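Local coordinates for protein acetyltransferase, GNAT family (Bacillus anthracis str. Sterne, PDB 3FBU) that probably transfers the acetyl group of acetyl-coenzyme A to an acceptor substrate, and binds coenzyme A as a GNAT-family acetyltransferase, at residues Arg11-Glu14 against Phe15-Glu19; Val61-Ile64 against Gly65-Ile68; His76-Gly80 against Glu81-Glu85. All coordinates share one frame; numbering follows the deposited sequence.

The three contacts follow one another along the chain; none nests in or crosses another. Contact 1 comes first. It closes the turn that leads from strand 8-10 into helix 18-25. Contact 2 closes the tight loop between strands 58-63 and 68-79. These two meet in space, where R11 NH2 packs on I62 CD1 at 3.6 Å. Contact 3 closes the next loop, between strands 68-79 and 83-90. Strand 68-79 therefore runs from contact 2 to contact 3, whose centres are about 28 Å apart on opposite sides of the chain's centre. Together they tie strand 8-10, helix 18-25 and the three successive strands 58-63, 68-79 and 83-90 into the N-terminal half of the GNAT fold.

Contact 1 (Arg11-Glu14 against Phe15-Glu19); sequences RKFE and FKDWE
R11 and D17 meet in a two-pronged salt bridge across a local turn. The guanidinium comes end-on. Its NH1 donates to D17 OD2 at 2.9 Å and its NH2 to D17 OD1 at 3.0 Å, and both bonds are almost straight. The two flat groups are nearly coplanar, 22° apart, and each carboxylate oxygen is met on its syn side. D17 OD2 has a second donor. The backbone N of E14 reaches it at 2.8 Å, from above the carboxylate plane. Two bonds thus grip OD2, and one holds OD1. D17 is buried, and three donated bonds, two of them from an arginine, probably keep its carboxylate charged.

The next shell fixes both partners. R11 NH1 also donates to K12 O at 2.9 Å, in the guanidinium plane. This ties the head group back to its own loop. The R11 chain is extended from CG to NE, which carries the guanidinium along to D17. From the D17 end, D17 N donates to E14 O at 2.9 Å, closing a turn through F15 and K16. W18 N then bonds to F15 O. The F13 ring presents its edge to D17 OD2, with CD1 3.6 Å from that oxygen. A water accepts from F15 N at 2.9 Å.

Farther out, F13 packs on V48 of helix 41-50 and on H72 of strand 68-79. R11 lies against P60 and I62, and D17 against L69.

E14 to D17 form a type I beta turn, with D17 reaching back to the N-H three residues earlier. Here the turn leads the chain from strand 8-10 into helix 18-25, the first strand-to-helix passage of the GNAT core.

Contact 2 (Val61-Ile64 against Gly65-Ile68); sequences VILI and GENI
L63 N donates to I68 O at 2.8 Å, with an angle of 165° at the hydrogen. This backbone bond closes the loop. The same I68 O also meets a C-H from the neighbouring residue: I62 CA lies 3.4 Å from it. A weaker bond lies one step nearer the turn. N67 N points to L63 O at 2.8 Å, but the angle is only 120°. N67 and I68 thus both face L63, which makes a G1 beta bulge. N67 takes the left-handed helical conformation expected at its first position.

G65 sits at the head of the loop with positive phi. E66 N makes a weak bond to I64 O around it, and the backbone angles of G65 are close to those of a classic gamma turn. With no CB, G65 can turn this way without running into I64 O.

E66 lies alongside L63 and points the same way, its OE1 3.3 Å from L63 CD1. The E66 chain is extended beyond CG (chi2 177°), which brings the carboxylate level with the leucine methyls. N67 lies alongside I62, with OD1 3.5 Å from I62 CG2. L63 CB and I68 CB pack at 4.4 Å.

Beyond the loop, V61 bonds through its backbone to V70 and G71, and I62 to L9. L63 rests on Y99 of helix 99-114.

Within the loop, E66 OE1 and N67 OD1 meet carbon atoms by van der Waals contact and make no hydrogen bond across it. Backbone bonds mainly hold the loop: one sound, two weak.

Contact 3 (His76-Gly80 against Glu81-Glu85); sequences HKYFG and EHTYE
T83 O is gripped by two successive backbone N-H groups of the facing strand. Y78 N donates to T83 O at 2.9 Å. F79 N donates to T83 O at 3.0 Å. The first bond lies in the carbonyl plane; the second is tilted from it. T83 N returns a more bent bond to F79 O. Farther along, H76 and E85 satisfy each other: E85 N donates to H76 O at 2.9 Å and H76 N to E85 O at 3.1 Å.

Y78 and F79 both facing T83 is a classic beta bulge. It lies near the turn of the hairpin of strands 68-79 and 83-90; strand 83-90 in turn pairs with strand 119-124 in the GNAT sheet. The side chain of E85 is about 7 Å from the bound coenzyme A.

Side-chain donors are used as well. K77 NZ donates to Y84 OH at 2.7 Å. The bend at the end of the K77 chain (chi4 -48°) turns NZ to this oxygen, while K77 N sits over the centre of the Y84 ring. H76 ND1 donates to K77 O at 3.0 Å, almost straight. H82 ND1 and T83 OG1 are hydrogen-bonded at 2.6 Å, the oxygen lying in the ring plane. The H82 edge meets the F79 face in a T-shaped pair, planes at 73°. F79 O lies over the centre of the H82 ring.

Contact 1 (Arg11-Glu14 against Phe15-Glu19)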
loop_
_atom_site.group_PDB
_atom_site.type_symbol
_atom_site.label_atom_id
_atom_site.label_comp_id
_atom_site.label_asym_id
_atom_site.label_seq_id
_atom_site.Cartn_x
_atom_site.Cartn_y
_atom_site.Cartn_z
ATOM N N ARG A 11 -22.705 0.025 14.205
ATOM C CA ARG A 11 -23.841 -0.542 14.906
ATOM C C ARG A 11 -23.573 -2.037 15.109
ATOM O O ARG A 11 -22.519 -2.542 14.700
ATOM C CB ARG A 11 -25.135 -0.283 14.103
ATOM C CG ARG A 11 -25.191 -0.965 12.713
ATOM C CD ARG A 11 -26.600 -1.026 12.146
ATOM N NE ARG A 11 -26.642 -1.361 10.719
ATOM C CZ ARG A 11 -26.429 -2.585 10.206
ATOM N NH1 ARG A 11 -26.142 -3.607 10.976
ATOM N NH2 ARG A 11 -26.481 -2.780 8.891
ATOM N N LYS A 12 -24.495 -2.744 15.763
ATOM C CA LYS A 12 -24.390 -4.202 15.857
ATOM C C LYS A 12 -24.910 -4.854 14.563
ATOM O O LYS A 12 -25.688 -4.247 13.813
ATOM C CB LYS A 12 -25.095 -4.733 17.108
ATOM C CG LYS A 12 -24.261 -4.549 18.368
ATOM C CD LYS A 12 -25.071 -4.592 19.648
ATOM C CE LYS A 12 -25.647 -5.944 19.946
ATOM N NZ LYS A 12 -26.142 -5.975 21.383
ATOM N N PHE A 13 -24.441 -6.070 14.304
ATOM C CA PHE A 13 -24.783 -6.819 13.099
ATOM C C PHE A 13 -26.271 -7.196 13.102
ATOM O O PHE A 13 -26.828 -7.446 14.157
ATOM C CB PHE A 13 -23.986 -8.128 13.058
ATOM C CG PHE A 13 -22.626 -8.011 12.418
ATOM C CD1 PHE A 13 -22.501 -7.644 11.092
ATOM C CD2 PHE A 13 -21.468 -8.344 13.131
ATOM C CE1 PHE A 13 -21.235 -7.569 10.478
ATOM C CE2 PHE A 13 -20.216 -8.250 12.540
ATOM C CZ PHE A 13 -20.091 -7.867 11.210
ATOM N N GLU A 14 -26.883 -7.182 11.924
ATOM C CA GLU A 14 -28.113 -7.918 11.642
ATOM C C GLU A 14 -27.719 -9.072 10.727
ATOM O O GLU A 14 -26.759 -8.953 9.968
ATOM C CB GLU A 14 -29.114 -7.028 10.914
ATOM C CG GLU A 14 -29.402 -5.722 11.607
ATOM C CD GLU A 14 -30.159 -5.895 12.904
ATOM O OE1 GLU A 14 -31.022 -6.806 13.003
ATOM O OE2 GLU A 14 -29.904 -5.098 13.837
ATOM N N PHE A 15 -28.464 -10.166 10.766
ATOM C CA PHE A 15 -28.107 -11.326 9.981
ATOM C C PHE A 15 -27.971 -11.019 8.492
ATOM O O PHE A 15 -27.101 -11.527 7.857
ATOM C CB PHE A 15 -29.003 -12.547 10.239
ATOM C CG PHE A 15 -28.443 -13.790 9.711
ATOM C CD1 PHE A 15 -27.336 -14.370 10.286
ATOM C CD2 PHE A 15 -28.976 -14.386 8.603
ATOM C CE1 PHE A 15 -26.808 -15.497 9.764
ATOM C CE2 PHE A 15 -28.455 -15.512 8.107
ATOM C CZ PHE A 15 -27.357 -16.075 8.679
ATOM N N LYS A 16 -28.822 -10.164 7.952
ATOM C CA LYS A 16 -28.714 -9.893 6.537
ATOM C C LYS A 16 -27.440 -9.147 6.143
ATOM O O LYS A 16 -27.154 -9.039 5.003
ATOM C CB LYS A 16 -29.930 -9.199 5.970
ATOM C CG LYS A 16 -30.260 -7.936 6.476
ATOM C CD LYS A 16 -31.522 -7.510 5.734
ATOM C CE LYS A 16 -32.323 -6.569 6.550
ATOM N NZ LYS A 16 -33.116 -5.604 5.821
ATOM N N ASP A 17 -26.667 -8.671 7.113
ATOM C CA ASP A 17 -25.361 -8.126 6.785
ATOM C C ASP A 17 -24.366 -9.145 6.231
ATOM O O ASP A 17 -23.392 -8.757 5.693
ATOM C CB ASP A 17 -24.727 -7.483 8.016
ATOM C CG ASP A 17 -25.490 -6.292 8.539
ATOM O OD1 ASP A 17 -26.033 -5.537 7.768
ATOM O OD2 ASP A 17 -25.527 -6.138 9.727
ATOM N N TRP A 18 -24.591 -10.445 6.406
ATOM C CA TRP A 18 -23.561 -11.444 6.100
ATOM C C TRP A 18 -23.041 -11.397 4.657
ATOM O O TRP A 18 -21.850 -11.565 4.420
ATOM C CB TRP A 18 -23.995 -12.856 6.519
ATOM C CG TRP A 18 -24.884 -13.587 5.590
ATOM C CD1 TRP A 18 -26.243 -13.706 5.685
ATOM C CD2 TRP A 18 -24.485 -14.388 4.483
ATOM N NE1 TRP A 18 -26.719 -14.490 4.678
ATOM C CE2 TRP A 18 -25.660 -14.924 3.917
ATOM C CE3 TRP A 18 -23.247 -14.673 3.879
ATOM C CZ2 TRP A 18 -25.638 -15.729 2.781
ATOM C CZ3 TRP A 18 -23.227 -15.471 2.752
ATOM C CH2 TRP A 18 -24.415 -15.996 2.217
ATOM N N GLU A 19 -23.923 -11.145 3.696
ATOM C CA GLU A 19 -23.496 -11.121 2.287
ATOM C C GLU A 19 -22.488 -10.012 1.992
ATOM O O GLU A 19 -21.506 -10.250 1.295
ATOM C CB GLU A 19 -24.701 -11.070 1.328
ATOM C CG GLU A 19 -25.351 -12.458 1.131
ATOM C CD GLU A 19 -26.397 -12.517 0.024
ATOM O OE1 GLU A 19 -26.584 -11.510 -0.695
ATOM O OE2 GLU A 19 -27.048 -13.585 -0.114
HETATM O O HOH W 1 -30.927 -10.074 12.211
#

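Contact 2 (Val61-Ile64 against Gly65-Ile68)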
loop_
_atom_site.group_PDB
_atom_site.type_symbol
_atom_site.label_atom_id
_atom_site.label_comp_id
_atom_site.label_asym_id
_atom_site.label_seq_id
_atom_site.Cartn_x
_atom_site.Cartn_y
_atom_site.Cartn_z
ATOM N N VAL A 61 -19.472 -1.344 9.994
ATOM C CA VAL A 61 -19.252 0.050 9.731
ATOM C C VAL A 61 -20.074 0.345 8.459
ATOM O O VAL A 61 -19.869 -0.267 7.405
ATOM C CB VAL A 61 -17.750 0.351 9.515
ATOM C CG1 VAL A 61 -17.544 1.822 9.154
ATOM C CG2 VAL A 61 -16.918 -0.008 10.772
ATOM N N ILE A 62 -21.009 1.276 8.594
ATOM C CA ILE A 62 -21.983 1.575 7.552
ATOM C C ILE A 62 -21.773 3.013 7.081
ATOM O O ILE A 62 -21.754 3.925 7.893
ATOM C CB ILE A 62 -23.425 1.446 8.083
ATOM C CG1 ILE A 62 -23.667 0.090 8.732
ATOM C CG2 ILE A 62 -24.430 1.664 6.964
ATOM C CD1 ILE A 62 -23.581 -1.049 7.773
ATOM N N LEU A 63 -21.591 3.188 5.772
ATOM C CA LEU A 63 -21.511 4.520 5.150
ATOM C C LEU A 63 -22.872 5.192 5.247
ATOM O O LEU A 63 -23.864 4.645 4.770
ATOM C CB LEU A 63 -21.077 4.405 3.684
ATOM C CG LEU A 63 -19.632 4.804 3.428
ATOM C CD1 LEU A 63 -19.033 4.183 2.152
ATOM C CD2 LEU A 63 -19.585 6.349 3.365
ATOM N N ILE A 64 -22.915 6.356 5.892
ATOM C CA ILE A 64 -24.148 7.119 6.037
ATOM C C ILE A 64 -24.601 7.673 4.672
ATOM O O ILE A 64 -23.814 8.232 3.907
ATOM C CB ILE A 64 -23.987 8.300 7.021
ATOM C CG1 ILE A 64 -23.714 7.805 8.448
ATOM C CG2 ILE A 64 -25.273 9.147 7.035
ATOM C CD1 ILE A 64 -23.140 8.869 9.377
ATOM N N GLY A 65 -25.877 7.504 4.366
ATOM C CA GLY A 65 -26.423 8.042 3.122
ATOM C C GLY A 65 -26.395 7.018 2.008
ATOM O O GLY A 65 -27.445 6.620 1.512
ATOM N N GLU A 66 -25.188 6.582 1.614
ATOM C CA GLU A 66 -25.068 5.450 0.690
ATOM C C GLU A 66 -25.610 4.168 1.309
ATOM O O GLU A 66 -25.994 3.255 0.590
ATOM C CB GLU A 66 -23.622 5.226 0.265
ATOM C CG GLU A 66 -23.024 6.335 -0.593
ATOM C CD GLU A 66 -21.561 6.084 -0.921
ATOM O OE1 GLU A 66 -20.955 5.150 -0.329
ATOM O OE2 GLU A 66 -21.020 6.816 -1.790
ATOM N N ASN A 67 -25.634 4.094 2.647
ATOM C CA ASN A 67 -26.096 2.915 3.375
ATOM C C ASN A 67 -25.425 1.604 2.905
ATOM O O ASN A 67 -26.099 0.610 2.597
ATOM C CB ASN A 67 -27.618 2.804 3.291
ATOM C CG ASN A 67 -28.175 1.838 4.299
ATOM O OD1 ASN A 67 -27.534 1.545 5.315
ATOM N ND2 ASN A 67 -29.377 1.330 4.032
ATOM N N ILE A 68 -24.097 1.632 2.852
ATOM C CA ILE A 68 -23.276 0.522 2.368
ATOM C C ILE A 68 -22.411 0.049 3.545
ATOM O O ILE A 68 -21.807 0.880 4.215
ATOM C CB ILE A 68 -22.344 1.003 1.247
ATOM C CG1 ILE A 68 -23.128 1.276 -0.041
ATOM C CG2 ILE A 68 -21.213 0.008 0.930
ATOM C CD1 ILE A 68 -22.242 1.845 -1.133
#

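Contact 3 (His76-Gly80 against Glu81-Glu85)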
loop_
_atom_site.group_PDB
_atom_site.type_symbol
_atom_site.label_atom_id
_atom_site.label_comp_id
_atom_site.label_asym_id
_atom_site.label_seq_id
_atom_site.Cartn_x
_atom_site.Cartn_y
_atom_site.Cartn_z
ATOM N N HIS A 76 -13.370 -5.671 21.842
ATOM C CA HIS A 76 -13.726 -6.605 22.912
ATOM C C HIS A 76 -12.768 -6.543 24.094
ATOM O O HIS A 76 -11.642 -6.084 23.977
ATOM C CB HIS A 76 -13.792 -8.055 22.395
ATOM C CG HIS A 76 -12.530 -8.561 21.767
ATOM N ND1 HIS A 76 -11.454 -9.023 22.493
ATOM C CD2 HIS A 76 -12.175 -8.669 20.462
ATOM C CE1 HIS A 76 -10.502 -9.419 21.665
ATOM N NE2 HIS A 76 -10.909 -9.199 20.427
ATOM N N LYS A 77 -13.231 -7.051 25.226
ATOM C CA LYS A 77 -12.389 -7.173 26.415
ATOM C C LYS A 77 -11.090 -7.924 26.141
ATOM O O LYS A 77 -11.073 -8.921 25.417
ATOM C CB LYS A 77 -13.172 -7.869 27.547
ATOM C CG LYS A 77 -14.399 -7.099 27.964
ATOM C CD LYS A 77 -15.141 -7.780 29.135
ATOM C CE LYS A 77 -16.408 -7.001 29.490
ATOM N NZ LYS A 77 -16.216 -5.493 29.629
ATOM N N TYR A 78 -10.004 -7.403 26.721
ATOM C CA TYR A 78 -8.660 -7.930 26.562
ATOM C C TYR A 78 -8.058 -8.300 27.902
ATOM O O TYR A 78 -7.592 -9.399 28.056
ATOM C CB TYR A 78 -7.785 -6.915 25.849
ATOM C CG TYR A 78 -6.371 -7.357 25.648
ATOM C CD1 TYR A 78 -6.059 -8.268 24.654
ATOM C CD2 TYR A 78 -5.354 -6.874 26.440
ATOM C CE1 TYR A 78 -4.772 -8.679 24.447
ATOM C CE2 TYR A 78 -4.051 -7.303 26.261
ATOM C CZ TYR A 78 -3.773 -8.191 25.252
ATOM O OH TYR A 78 -2.488 -8.616 25.045
ATOM N N PHE A 79 -8.068 -7.376 28.857
ATOM C CA PHE A 79 -7.554 -7.635 30.206
ATOM C C PHE A 79 -8.561 -7.062 31.185
ATOM O O PHE A 79 -8.721 -5.830 31.278
ATOM C CB PHE A 79 -6.161 -6.999 30.329
ATOM C CG PHE A 79 -5.486 -7.178 31.663
ATOM C CD1 PHE A 79 -5.767 -8.243 32.499
ATOM C CD2 PHE A 79 -4.480 -6.292 32.035
ATOM C CE1 PHE A 79 -5.077 -8.386 33.711
ATOM C CE2 PHE A 79 -3.812 -6.431 33.251
ATOM C CZ PHE A 79 -4.116 -7.462 34.079
ATOM N N GLY A 80 -9.273 -7.962 31.866
ATOM C CA GLY A 80 -10.402 -7.597 32.724
ATOM C C GLY A 80 -11.423 -6.845 31.904
ATOM O O GLY A 80 -11.546 -7.076 30.703
ATOM N N GLU A 81 -12.121 -5.932 32.558
ATOM C CA GLU A 81 -13.103 -5.066 31.908
ATOM C C GLU A 81 -12.508 -3.672 31.623
ATOM O O GLU A 81 -13.162 -2.804 31.036
ATOM C CB GLU A 81 -14.382 -4.974 32.779
ATOM C CG GLU A 81 -14.999 -6.348 33.171
ATOM C CD GLU A 81 -16.390 -6.214 33.822
ATOM O OE1 GLU A 81 -16.815 -5.057 34.100
ATOM O OE2 GLU A 81 -17.051 -7.263 34.066
ATOM N N HIS A 82 -11.259 -3.436 32.015
ATOM C CA HIS A 82 -10.721 -2.078 31.949
ATOM C C HIS A 82 -9.881 -1.841 30.686
ATOM O O HIS A 82 -9.572 -0.712 30.363
ATOM C CB HIS A 82 -9.863 -1.776 33.158
ATOM C CG HIS A 82 -8.843 -2.832 33.440
ATOM N ND1 HIS A 82 -7.705 -2.991 32.679
ATOM C CD2 HIS A 82 -8.811 -3.811 34.379
ATOM C CE1 HIS A 82 -6.994 -3.994 33.166
ATOM N NE2 HIS A 82 -7.644 -4.513 34.197
ATOM N N THR A 83 -9.471 -2.926 30.032
ATOM C CA THR A 83 -8.577 -2.854 28.881
ATOM C C THR A 83 -9.183 -3.688 27.757
ATOM O O THR A 83 -9.473 -4.868 27.951
ATOM C CB THR A 83 -7.170 -3.358 29.228
ATOM O OG1 THR A 83 -6.632 -2.573 30.307
ATOM C CG2 THR A 83 -6.221 -3.221 28.012
ATOM N N TYR A 84 -9.368 -3.053 26.601
ATOM C CA TYR A 84 -9.978 -3.669 25.424
ATOM C C TYR A 84 -8.942 -3.752 24.307
ATOM O O TYR A 84 -7.921 -3.050 24.324
ATOM C CB TYR A 84 -11.152 -2.820 24.918
ATOM C CG TYR A 84 -12.472 -3.183 25.522
ATOM C CD1 TYR A 84 -13.605 -3.372 24.709
ATOM C CD2 TYR A 84 -12.592 -3.355 26.892
ATOM C CE1 TYR A 84 -14.812 -3.735 25.265
ATOM C CE2 TYR A 84 -13.816 -3.702 27.451
ATOM C CZ TYR A 84 -14.908 -3.885 26.628
ATOM O OH TYR A 84 -16.136 -4.236 27.185
ATOM N N GLU A 85 -9.244 -4.601 23.332
ATOM C CA GLU A 85 -8.482 -4.720 22.111
ATOM C C GLU A 85 -9.363 -4.276 20.933
ATOM O O GLU A 85 -10.595 -4.563 20.893
ATOM C CB GLU A 85 -8.025 -6.163 21.915
ATOM C CG GLU A 85 -7.366 -6.427 20.578
ATOM C CD GLU A 85 -6.838 -7.842 20.391
ATOM O OE1 GLU A 85 -7.124 -8.745 21.233
ATOM O OE2 GLU A 85 -6.128 -8.033 19.376
#